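Local structure of uncharacterized bacterial lipoprotein (Bacteroides thetaiotaomicron VPI-5482, 3GF6) at residues A[116-121]-A[190-195]; A[172-177]-A[205-210]; A[20-25]-A[216-221]. The protein is of unknown function, a bacterial lipoprotein of the DUF3845 family whose all-beta domain is grouped with the C1q/TNF clan. One frame throughout, in Å; residues are numbered along the deposited sequence.

Contact 1. Residues A[116-121]-A[190-195]; sequences LRLKGE and FNLFIN. With EDO (1,2-ethanediol), chain G; EDO (1,2-ethanediol), chain C.
Strands 116-121 and 190-195 face each other with their axes 11.0 Å apart at closest approach and 33° between their N-to-C directions, Leu116 and Phe190 being the pair whose CA atoms lie nearest. No hydrogen bond links them, and the contact is made by four buried apolar side chains. The methyl CD2 of Leu116 sits over one face of the Phe190 ring, displaced toward the rim and 4.0 Å from the ring centroid, a CH-pi contact. With its CG between the backbone N and the carbonyl carbon (chi1 67°), Leu116 reaches toward strand 190-195, the two side chains coming from opposite directions. Leu118 takes the ring edge instead, its CB 4.2 Å from Phe190 CZ, and sends CD2 to within 3.9 Å of Leu192 CD2. This is the face-to-face packing of a beta sandwich: strand 112-123 belongs to one antiparallel sheet and strand 187-198 to the other. Arg117 points the other way, out of the sandwich. Its extended chain carries NE to a salt bridge with Asp175 on the adjacent strand, while NH1 donates in the guanidinium plane to O1 of a 1,2-ethanediol molecule at 3.1 Å. A leucine in its place would probably leave Asp175 without this charged mate. A second ethanediol gives a hydrogen bond from its O1 to Leu116 O at 2.9 Å.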
loop_
_atom_site.group_PDB
_atom_site.type_symbol
_atom_site.label_atom_id
_atom_site.label_comp_id
_atom_site.label_asym_id
_atom_site.label_seq_id
_atom_site.Cartn_x
_atom_site.Cartn_y
_atom_site.Cartn_z
ATOM N N LEU A 116 -0.683 -0.735 -12.389
ATOM C CA LEU A 116 -0.611 -1.707 -11.321
ATOM C C LEU A 116 -1.898 -2.459 -11.138
ATOM O O LEU A 116 -2.976 -2.002 -11.545
ATOM C CB LEU A 116 -0.158 -1.057 -9.999
ATOM C CG LEU A 116 -1.071 -0.048 -9.283
ATOM C CD1 LEU A 116 -2.201 -0.751 -8.499
ATOM C CD2 LEU A 116 -0.252 0.842 -8.345
ATOM N N ARG A 117 -1.781 -3.642 -10.552
ATOM C CA ARG A 117 -2.939 -4.387 -10.048
ATOM C C ARG A 117 -2.571 -4.883 -8.658
ATOM O O ARG A 117 -1.477 -5.377 -8.464
ATOM C CB ARG A 117 -3.320 -5.555 -10.959
ATOM C CG ARG A 117 -4.560 -6.327 -10.498
ATOM C CD ARG A 117 -4.988 -7.289 -11.624
ATOM N NE ARG A 117 -6.156 -8.078 -11.266
ATOM C CZ ARG A 117 -6.584 -9.108 -11.985
ATOM N NH1 ARG A 117 -5.931 -9.458 -13.091
ATOM N NH2 ARG A 117 -7.648 -9.792 -11.593
ATOM N N LEU A 118 -3.471 -4.702 -7.690
ATOM C CA LEU A 118 -3.307 -5.206 -6.338
ATOM C C LEU A 118 -4.507 -6.074 -6.045
ATOM O O LEU A 118 -5.660 -5.561 -5.980
ATOM C CB LEU A 118 -3.211 -4.048 -5.321
ATOM C CG LEU A 118 -3.193 -4.484 -3.855
ATOM C CD1 LEU A 118 -1.916 -5.260 -3.627
ATOM C CD2 LEU A 118 -3.277 -3.275 -2.868
ATOM N N LYS A 119 -4.263 -7.398 -5.953
ATOM C CA LYS A 119 -5.323 -8.376 -5.770
ATOM C C LYS A 119 -4.917 -9.272 -4.630
ATOM O O LYS A 119 -3.778 -9.700 -4.574
ATOM C CB LYS A 119 -5.547 -9.201 -7.062
ATOM C CG LYS A 119 -6.595 -10.318 -6.948
ATOM C CD LYS A 119 -6.833 -10.984 -8.308
ATOM C CE LYS A 119 -7.697 -12.242 -8.239
ATOM N NZ LYS A 119 -8.664 -12.204 -7.116
ATOM N N GLY A 120 -5.848 -9.546 -3.736
ATOM C CA GLY A 120 -5.545 -10.334 -2.548
ATOM C C GLY A 120 -6.543 -10.192 -1.427
ATOM O O GLY A 120 -7.679 -9.841 -1.654
ATOM N N GLU A 121 -6.116 -10.520 -0.213
ATOM C CA GLU A 121 -7.026 -10.495 0.935
ATOM C C GLU A 121 -6.312 -10.236 2.238
ATOM O O GLU A 121 -5.265 -10.820 2.514
ATOM C CB GLU A 121 -7.843 -11.792 1.024
ATOM C CG GLU A 121 -8.939 -11.746 2.066
ATOM C CD GLU A 121 -9.685 -13.053 2.203
ATOM O OE1 GLU A 121 -9.443 -13.975 1.401
ATOM O OE2 GLU A 121 -10.509 -13.165 3.133
ATOM N N PHE A 190 4.020 3.064 -2.198
ATOM C CA PHE A 190 2.860 2.151 -2.441
ATOM C C PHE A 190 2.693 1.264 -1.234
ATOM O O PHE A 190 3.575 0.465 -0.914
ATOM C CB PHE A 190 3.049 1.393 -3.751
ATOM C CG PHE A 190 1.879 0.562 -4.183
ATOM C CD1 PHE A 190 0.558 1.044 -4.119
ATOM C CD2 PHE A 190 2.107 -0.701 -4.745
ATOM C CE1 PHE A 190 -0.525 0.238 -4.551
ATOM C CE2 PHE A 190 1.045 -1.497 -5.156
ATOM C CZ PHE A 190 -0.267 -1.027 -5.052
ATOM N N ASN A 191 1.598 1.502 -0.500
ATOM C CA ASN A 191 1.378 0.888 0.801
ATOM C C ASN A 191 -0.088 0.618 1.080
ATOM O O ASN A 191 -0.970 1.186 0.432
ATOM C CB ASN A 191 1.878 1.766 1.961
ATOM C CG ASN A 191 3.346 2.093 1.873
ATOM O OD1 ASN A 191 4.219 1.430 2.503
ATOM N ND2 ASN A 191 3.651 3.129 1.112
ATOM N N LEU A 192 -0.322 -0.269 2.039
ATOM C CA LEU A 192 -1.592 -0.350 2.753
ATOM C C LEU A 192 -1.417 0.270 4.141
ATOM O O LEU A 192 -0.389 0.059 4.816
ATOM C CB LEU A 192 -2.081 -1.782 2.943
ATOM C CG LEU A 192 -2.369 -2.626 1.703
ATOM C CD1 LEU A 192 -2.847 -4.043 2.120
ATOM C CD2 LEU A 192 -3.402 -1.978 0.846
ATOM N N PHE A 193 -2.412 1.030 4.563
ATOM C CA PHE A 193 -2.499 1.571 5.916
ATOM C C PHE A 193 -3.733 0.971 6.599
ATOM O O PHE A 193 -4.827 0.970 5.993
ATOM C CB PHE A 193 -2.548 3.117 5.851
ATOM C CG PHE A 193 -1.262 3.730 5.362
ATOM C CD1 PHE A 193 -0.183 3.904 6.205
ATOM C CD2 PHE A 193 -1.145 4.177 4.079
ATOM C CE1 PHE A 193 0.998 4.398 5.750
ATOM C CE2 PHE A 193 0.032 4.711 3.619
ATOM C CZ PHE A 193 1.101 4.882 4.478
ATOM N N ILE A 194 -3.523 0.373 7.778
ATOM C CA ILE A 194 -4.536 -0.424 8.472
ATOM C C ILE A 194 -4.642 -0.043 9.941
ATOM O O ILE A 194 -3.644 0.299 10.580
ATOM C CB ILE A 194 -4.230 -1.962 8.345
ATOM C CG1 ILE A 194 -4.335 -2.402 6.901
ATOM C CG2 ILE A 194 -5.227 -2.824 9.223
ATOM C CD1 ILE A 194 -3.517 -3.688 6.611
ATOM N N ASN A 195 -5.848 -0.120 10.507
ATOM C CA ASN A 195 -5.994 -0.117 11.949
ATOM C C ASN A 195 -7.014 -1.188 12.327
ATOM O O ASN A 195 -8.038 -1.293 11.695
ATOM C CB ASN A 195 -6.479 1.224 12.509
ATOM C CG ASN A 195 -6.523 1.222 14.038
ATOM O OD1 ASN A 195 -5.540 0.841 14.688
ATOM N ND2 ASN A 195 -7.686 1.576 14.621
HETATM C C1 EDO G . -3.476 -1.409 -14.688
HETATM O O1 EDO G . -3.788 -2.716 -14.193
HETATM C C2 EDO G . -4.328 -1.190 -15.941
HETATM O O2 EDO G . -3.506 -1.269 -17.105
HETATM C C1 EDO C . -4.744 -8.005 -15.663
HETATM O O1 EDO C . -3.688 -8.185 -14.756
HETATM C C2 EDO C . -4.119 -7.542 -16.936
HETATM O O2 EDO C . -3.617 -8.741 -17.472
#

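Contact 2. Residues A[172-177]-A[205-210]; sequences CTFDIT and VRLRID. With EDO (1,2-ethanediol), chain F.
The apolar part of the contact is a meeting of Phe174 with Leu207, in which the methyl CD1 of Leu207 comes to the edge of the phenyl ring, near its plane and 3.9 Å from CZ. The two side chains cross at about a right angle. Phe174 reaches this far because its CG lies between the backbone N and the carbonyl carbon (chi1 47°), which lays the ring across the intervening strand, with Phe174 CE1 close to Gly120 CA. The same ring brings CZ to 4.3 Å from Arg208 O.

The polar interactions lie on the opposite side of the sheet and run within 205-210 or to the strand between. Arg208 NE donates to the syn lone pair of Asp210 OD1 at 2.8 Å, with that oxygen only 9° out of the guanidinium plane; the N-H...O angle of 143° makes the bond noticeably bent. Glu121 holds NH2 of the same arginine and Lys119 binds the second oxygen of Asp210, so the charges form an alternating network that probably keeps both carboxylates ionised. Arg208 NH1 donates to O2 of a 1,2-ethanediol at 2.8 Å, and carbon C1 of that diol rests over a face of the Arg206 guanidinium.

Strands 171-183 and 203-219 are thus second neighbours, both antiparallel to strand 112-123 between them, and the aromatic ring folded over a cross-strand glycine is a familiar pairing of antiparallel beta sheets.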
loop_
_atom_site.group_PDB
_atom_site.type_symbol
_atom_site.label_atom_id
_atom_site.label_comp_id
_atom_site.label_asym_id
_atom_site.label_seq_id
_atom_site.Cartn_x
_atom_site.Cartn_y
_atom_site.Cartn_z
ATOM N N CYS A 172 -10.952 -8.466 4.235
ATOM C CA CYS A 172 -11.177 -7.556 3.144
ATOM C C CYS A 172 -10.495 -8.149 1.921
ATOM O O CYS A 172 -9.250 -8.311 1.916
ATOM C CB CYS A 172 -10.620 -6.164 3.458
ATOM S SG CYS A 172 -10.953 -4.942 2.151
ATOM N N THR A 173 -11.309 -8.434 0.891
ATOM C CA THR A 173 -10.871 -9.088 -0.350
ATOM C C THR A 173 -10.901 -8.046 -1.436
ATOM O O THR A 173 -11.947 -7.420 -1.665
ATOM C CB THR A 173 -11.808 -10.264 -0.686
ATOM O OG1 THR A 173 -11.880 -11.133 0.448
ATOM C CG2 THR A 173 -11.364 -11.040 -1.917
ATOM N N PHE A 174 -9.755 -7.824 -2.084
ATOM C CA PHE A 174 -9.610 -6.685 -3.001
ATOM C C PHE A 174 -9.018 -7.072 -4.343
ATOM O O PHE A 174 -8.290 -8.053 -4.460
ATOM C CB PHE A 174 -8.728 -5.578 -2.359
ATOM C CG PHE A 174 -7.455 -6.099 -1.740
ATOM C CD1 PHE A 174 -6.321 -6.259 -2.503
ATOM C CD2 PHE A 174 -7.417 -6.459 -0.395
ATOM C CE1 PHE A 174 -5.156 -6.796 -1.958
ATOM C CE2 PHE A 174 -6.239 -6.957 0.187
ATOM C CZ PHE A 174 -5.113 -7.132 -0.601
ATOM N N ASP A 175 -9.324 -6.273 -5.369
ATOM C CA ASP A 175 -8.763 -6.457 -6.692
ATOM C C ASP A 175 -8.906 -5.118 -7.403
ATOM O O ASP A 175 -9.945 -4.827 -7.995
ATOM C CB ASP A 175 -9.495 -7.575 -7.444
ATOM C CG ASP A 175 -8.827 -7.935 -8.784
ATOM O OD1 ASP A 175 -7.822 -7.283 -9.149
ATOM O OD2 ASP A 175 -9.310 -8.885 -9.475
ATOM N N ILE A 176 -7.886 -4.277 -7.257
ATOM C CA ILE A 176 -7.912 -2.898 -7.747
ATOM C C ILE A 176 -6.834 -2.733 -8.802
ATOM O O ILE A 176 -5.794 -3.431 -8.819
ATOM C CB ILE A 176 -7.752 -1.820 -6.607
ATOM C CG1 ILE A 176 -6.396 -1.990 -5.900
ATOM C CG2 ILE A 176 -8.948 -1.920 -5.668
ATOM C CD1 ILE A 176 -5.934 -0.824 -5.039
ATOM N N THR A 177 -7.086 -1.816 -9.704
ATOM C CA THR A 177 -6.081 -1.457 -10.706
ATOM C C THR A 177 -5.919 0.063 -10.789
ATOM O O THR A 177 -6.822 0.830 -10.426
ATOM C CB THR A 177 -6.450 -1.983 -12.091
ATOM O OG1 THR A 177 -7.708 -1.425 -12.503
ATOM C CG2 THR A 177 -6.494 -3.477 -12.089
ATOM N N VAL A 205 -1.953 -11.568 11.887
ATOM C CA VAL A 205 -2.494 -10.929 10.696
ATOM C C VAL A 205 -1.981 -11.631 9.425
ATOM O O VAL A 205 -0.755 -11.895 9.276
ATOM C CB VAL A 205 -2.095 -9.427 10.625
ATOM C CG1 VAL A 205 -2.607 -8.768 9.338
ATOM C CG2 VAL A 205 -2.637 -8.667 11.878
ATOM N N ARG A 206 -2.889 -11.927 8.508
ATOM C CA ARG A 206 -2.502 -12.528 7.228
ATOM C C ARG A 206 -2.876 -11.625 6.080
ATOM O O ARG A 206 -3.931 -10.988 6.108
ATOM C CB ARG A 206 -3.131 -13.918 7.083
ATOM C CG ARG A 206 -2.360 -14.972 7.861
ATOM C CD ARG A 206 -2.860 -16.347 7.664
ATOM N NE ARG A 206 -4.234 -16.465 8.086
ATOM C CZ ARG A 206 -5.043 -17.470 7.764
ATOM N NH1 ARG A 206 -4.630 -18.486 7.004
ATOM N NH2 ARG A 206 -6.295 -17.445 8.203
ATOM N N LEU A 207 -1.981 -11.507 5.096
ATOM C CA LEU A 207 -2.258 -10.748 3.906
ATOM C C LEU A 207 -1.856 -11.642 2.745
ATOM O O LEU A 207 -0.646 -11.861 2.522
ATOM C CB LEU A 207 -1.494 -9.407 3.850
ATOM C CG LEU A 207 -1.782 -8.513 2.621
ATOM C CD1 LEU A 207 -3.244 -7.989 2.747
ATOM C CD2 LEU A 207 -0.809 -7.365 2.463
ATOM N N ARG A 208 -2.851 -12.135 2.013
ATOM C CA ARG A 208 -2.591 -12.837 0.729
ATOM C C ARG A 208 -2.434 -11.853 -0.411
ATOM O O ARG A 208 -3.266 -10.963 -0.598
ATOM C CB ARG A 208 -3.671 -13.847 0.409
ATOM C CG ARG A 208 -3.349 -14.666 -0.850
ATOM C CD ARG A 208 -4.405 -15.681 -1.181
ATOM N NE ARG A 208 -5.699 -15.091 -1.478
ATOM C CZ ARG A 208 -6.766 -15.091 -0.669
ATOM N NH1 ARG A 208 -6.723 -15.637 0.547
ATOM N NH2 ARG A 208 -7.895 -14.526 -1.087
ATOM N N ILE A 209 -1.333 -11.979 -1.162
ATOM C CA ILE A 209 -1.128 -11.210 -2.387
ATOM C C ILE A 209 -1.260 -12.257 -3.499
ATOM O O ILE A 209 -0.474 -13.240 -3.558
ATOM C CB ILE A 209 0.246 -10.542 -2.445
ATOM C CG1 ILE A 209 0.379 -9.515 -1.312
ATOM C CG2 ILE A 209 0.518 -9.948 -3.858
ATOM C CD1 ILE A 209 -0.624 -8.291 -1.394
ATOM N N ASP A 210 -2.290 -12.067 -4.325
ATOM C CA ASP A 210 -2.597 -13.012 -5.400
ATOM C C ASP A 210 -1.599 -12.819 -6.528
ATOM O O ASP A 210 -1.052 -11.718 -6.762
ATOM C CB ASP A 210 -4.022 -12.859 -5.927
ATOM C CG ASP A 210 -5.093 -13.383 -4.952
ATOM O OD1 ASP A 210 -4.789 -13.849 -3.861
ATOM O OD2 ASP A 210 -6.280 -13.299 -5.288
HETATM C C1 EDO F . -6.086 -17.646 3.931
HETATM O O1 EDO F . -7.211 -17.374 3.074
HETATM C C2 EDO F . -4.872 -16.887 3.413
HETATM O O2 EDO F . -4.727 -17.064 1.991
#

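Contact 3. Residues A[20-25]-A[216-221]; sequences PALEVG and ELYEQS
The long connection between strands 14-16 and 29-35 passes over the end of strand 203-219, and Leu22 and Val24 are the residues with which it touches that strand. Their chief partner is Tyr218. Val24 sets CG2 over one face of the phenol ring, offset toward the rim, 4.0 Å from the centroid and 17° off the ring normal. Its other methyl, CG1, lies on the same side of the ring but beyond its rim, 4.0 Å from Tyr218 CE2. Leu22 lies nearer the root of the same side chain: its CD2 is 4.0 Å from Tyr218 CB, and its CD1 makes a looser contact with Gln220 CG at 4.3 Å.

With CG beside the backbone N (chi1 -62°), the ring of Tyr218 extends back along its own strand, and its hydroxyl donates to Glu216 OE1 at 2.8 Å. The donor approaches from well above the carboxylate plane. This bond anchors the far end of the ring and should limit its swing under the valine. The amide of Gln220 turns elsewhere, its OE1 accepting from the backbone N of Asp182.

Hydrogen bonds to outside residues fix the loop where the apolar contacts place it. Asp28 accepts from the backbone N of both Gly25 and Ser221, joining the two segments, and Lys115 binds Leu22 O. Together these features describe an irregular inter-sheet connection of a beta sandwich, laid by apolar side chains against an aromatic residue on the outer face of one sheet, at the protein surface.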
loop_
_atom_site.group_PDB
_atom_site.type_symbol
_atom_site.label_atom_id
_atom_site.label_comp_id
_atom_site.label_asym_id
_atom_site.label_seq_id
_atom_site.Cartn_x
_atom_site.Cartn_y
_atom_site.Cartn_z
ATOM N N PRO A 20 -4.294 10.424 -18.366
ATOM C CA PRO A 20 -4.941 9.160 -18.701
ATOM C C PRO A 20 -3.943 8.001 -18.895
ATOM O O PRO A 20 -2.727 8.226 -19.007
ATOM C CB PRO A 20 -5.671 9.484 -20.014
ATOM C CG PRO A 20 -4.905 10.616 -20.612
ATOM C CD PRO A 20 -4.331 11.396 -19.470
ATOM N N ALA A 21 -4.465 6.781 -18.940
ATOM C CA ALA A 21 -3.657 5.589 -19.146
ATOM C C ALA A 21 -2.694 5.813 -20.288
ATOM O O ALA A 21 -3.110 6.257 -21.362
ATOM C CB ALA A 21 -4.548 4.358 -19.440
ATOM N N LEU A 22 -1.418 5.498 -20.054
ATOM C CA LEU A 22 -0.367 5.627 -21.074
ATOM C C LEU A 22 -0.446 4.532 -22.108
ATOM O O LEU A 22 -0.380 3.363 -21.764
ATOM C CB LEU A 22 1.024 5.557 -20.448
ATOM C CG LEU A 22 2.227 5.607 -21.394
ATOM C CD1 LEU A 22 2.327 7.027 -22.099
ATOM C CD2 LEU A 22 3.503 5.252 -20.643
ATOM N N GLU A 23 -0.539 4.920 -23.376
ATOM C CA GLU A 23 -0.417 3.955 -24.475
ATOM C C GLU A 23 1.039 3.880 -24.804
ATOM O O GLU A 23 1.601 4.752 -25.507
ATOM C CB GLU A 23 -1.225 4.376 -25.711
ATOM C CG GLU A 23 -2.709 4.443 -25.486
ATOM C CD GLU A 23 -3.329 3.130 -24.987
ATOM O OE1 GLU A 23 -2.787 2.026 -25.255
ATOM O OE2 GLU A 23 -4.384 3.222 -24.319
ATOM N N VAL A 24 1.657 2.836 -24.266
ATOM C CA VAL A 24 3.082 2.714 -24.227
ATOM C C VAL A 24 3.620 2.652 -25.637
ATOM O O VAL A 24 3.227 1.796 -26.437
ATOM C CB VAL A 24 3.484 1.454 -23.408
ATOM C CG1 VAL A 24 4.954 1.188 -23.536
ATOM C CG2 VAL A 24 3.119 1.641 -21.930
ATOM N N GLY A 25 4.486 3.601 -25.967
ATOM C CA GLY A 25 5.112 3.630 -27.265
ATOM C C GLY A 25 6.604 3.406 -27.217
ATOM O O GLY A 25 7.225 3.278 -26.148
ATOM N N GLU A 216 4.158 -1.660 -12.460
ATOM C CA GLU A 216 5.006 -1.163 -13.547
ATOM C C GLU A 216 5.129 0.338 -13.470
ATOM O O GLU A 216 4.141 1.021 -13.197
ATOM C CB GLU A 216 4.443 -1.494 -14.928
ATOM C CG GLU A 216 4.338 -2.962 -15.170
ATOM C CD GLU A 216 3.703 -3.327 -16.503
ATOM O OE1 GLU A 216 3.209 -2.454 -17.230
ATOM O OE2 GLU A 216 3.717 -4.524 -16.821
ATOM N N LEU A 217 6.330 0.831 -13.756
ATOM C CA LEU A 217 6.634 2.255 -13.779
ATOM C C LEU A 217 7.380 2.606 -15.085
ATOM O O LEU A 217 8.410 2.001 -15.404
ATOM C CB LEU A 217 7.502 2.652 -12.587
ATOM C CG LEU A 217 7.880 4.134 -12.458
ATOM C CD1 LEU A 217 6.646 5.055 -12.301
ATOM C CD2 LEU A 217 8.836 4.313 -11.253
ATOM N N TYR A 218 6.836 3.574 -15.806
ATOM C CA TYR A 218 7.397 4.078 -17.041
ATOM C C TYR A 218 7.875 5.512 -16.875
ATOM O O TYR A 218 7.213 6.316 -16.214
ATOM C CB TYR A 218 6.337 4.043 -18.161
ATOM C CG TYR A 218 5.869 2.651 -18.471
ATOM C CD1 TYR A 218 4.839 2.053 -17.736
ATOM C CD2 TYR A 218 6.504 1.892 -19.466
ATOM C CE1 TYR A 218 4.435 0.737 -18.004
ATOM C CE2 TYR A 218 6.101 0.592 -19.735
ATOM C CZ TYR A 218 5.074 0.026 -18.999
ATOM O OH TYR A 218 4.674 -1.247 -19.274
ATOM N N GLU A 219 9.009 5.830 -17.505
ATOM C CA GLU A 219 9.376 7.194 -17.804
ATOM C C GLU A 219 8.750 7.515 -19.171
ATOM O O GLU A 219 8.955 6.776 -20.121
ATOM C CB GLU A 219 10.880 7.373 -17.894
ATOM C CG GLU A 219 11.632 7.318 -16.615
ATOM C CD GLU A 219 13.133 7.580 -16.795
ATOM O OE1 GLU A 219 13.567 7.947 -17.913
ATOM O OE2 GLU A 219 13.888 7.357 -15.823
ATOM N N GLN A 220 7.950 8.572 -19.252
ATOM C CA GLN A 220 7.297 8.953 -20.513
ATOM C C GLN A 220 8.222 9.710 -21.456
ATOM O O GLN A 220 8.948 10.594 -21.021
ATOM C CB GLN A 220 6.068 9.825 -20.233
ATOM C CG GLN A 220 5.024 9.120 -19.448
ATOM C CD GLN A 220 3.844 9.994 -19.032
ATOM O OE1 GLN A 220 3.307 9.797 -17.961
ATOM N NE2 GLN A 220 3.407 10.902 -19.901
ATOM N N SER A 221 8.161 9.388 -22.750
ATOM C CA SER A 221 8.781 10.217 -23.791
ATOM C C SER A 221 8.234 11.666 -23.730
ATOM O O SER A 221 7.023 11.865 -23.594
ATOM C CB SER A 221 8.509 9.618 -25.175
#

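How the contacts relate
Contacts 1 and 2 interlock near the middle of the domain, their centres about 6 Å apart, whereas contact 3 lies at the surface, its centre about 22 Å from that of contact 1 and 26 Å from that of contact 2. Strands 112-123, 171-183 and 203-219 are side by side in one sheet; contact 2 spans the outer two, and contact 1 ties the middle one to strand 187-198 of the facing sheet. Contact 3 returns to strand 203-219 at its other end. Along the chain the segments of contacts 1 and 2 alternate, and both contacts are nested within the loop closed by contact 3, which brings near-terminal parts of the domain together.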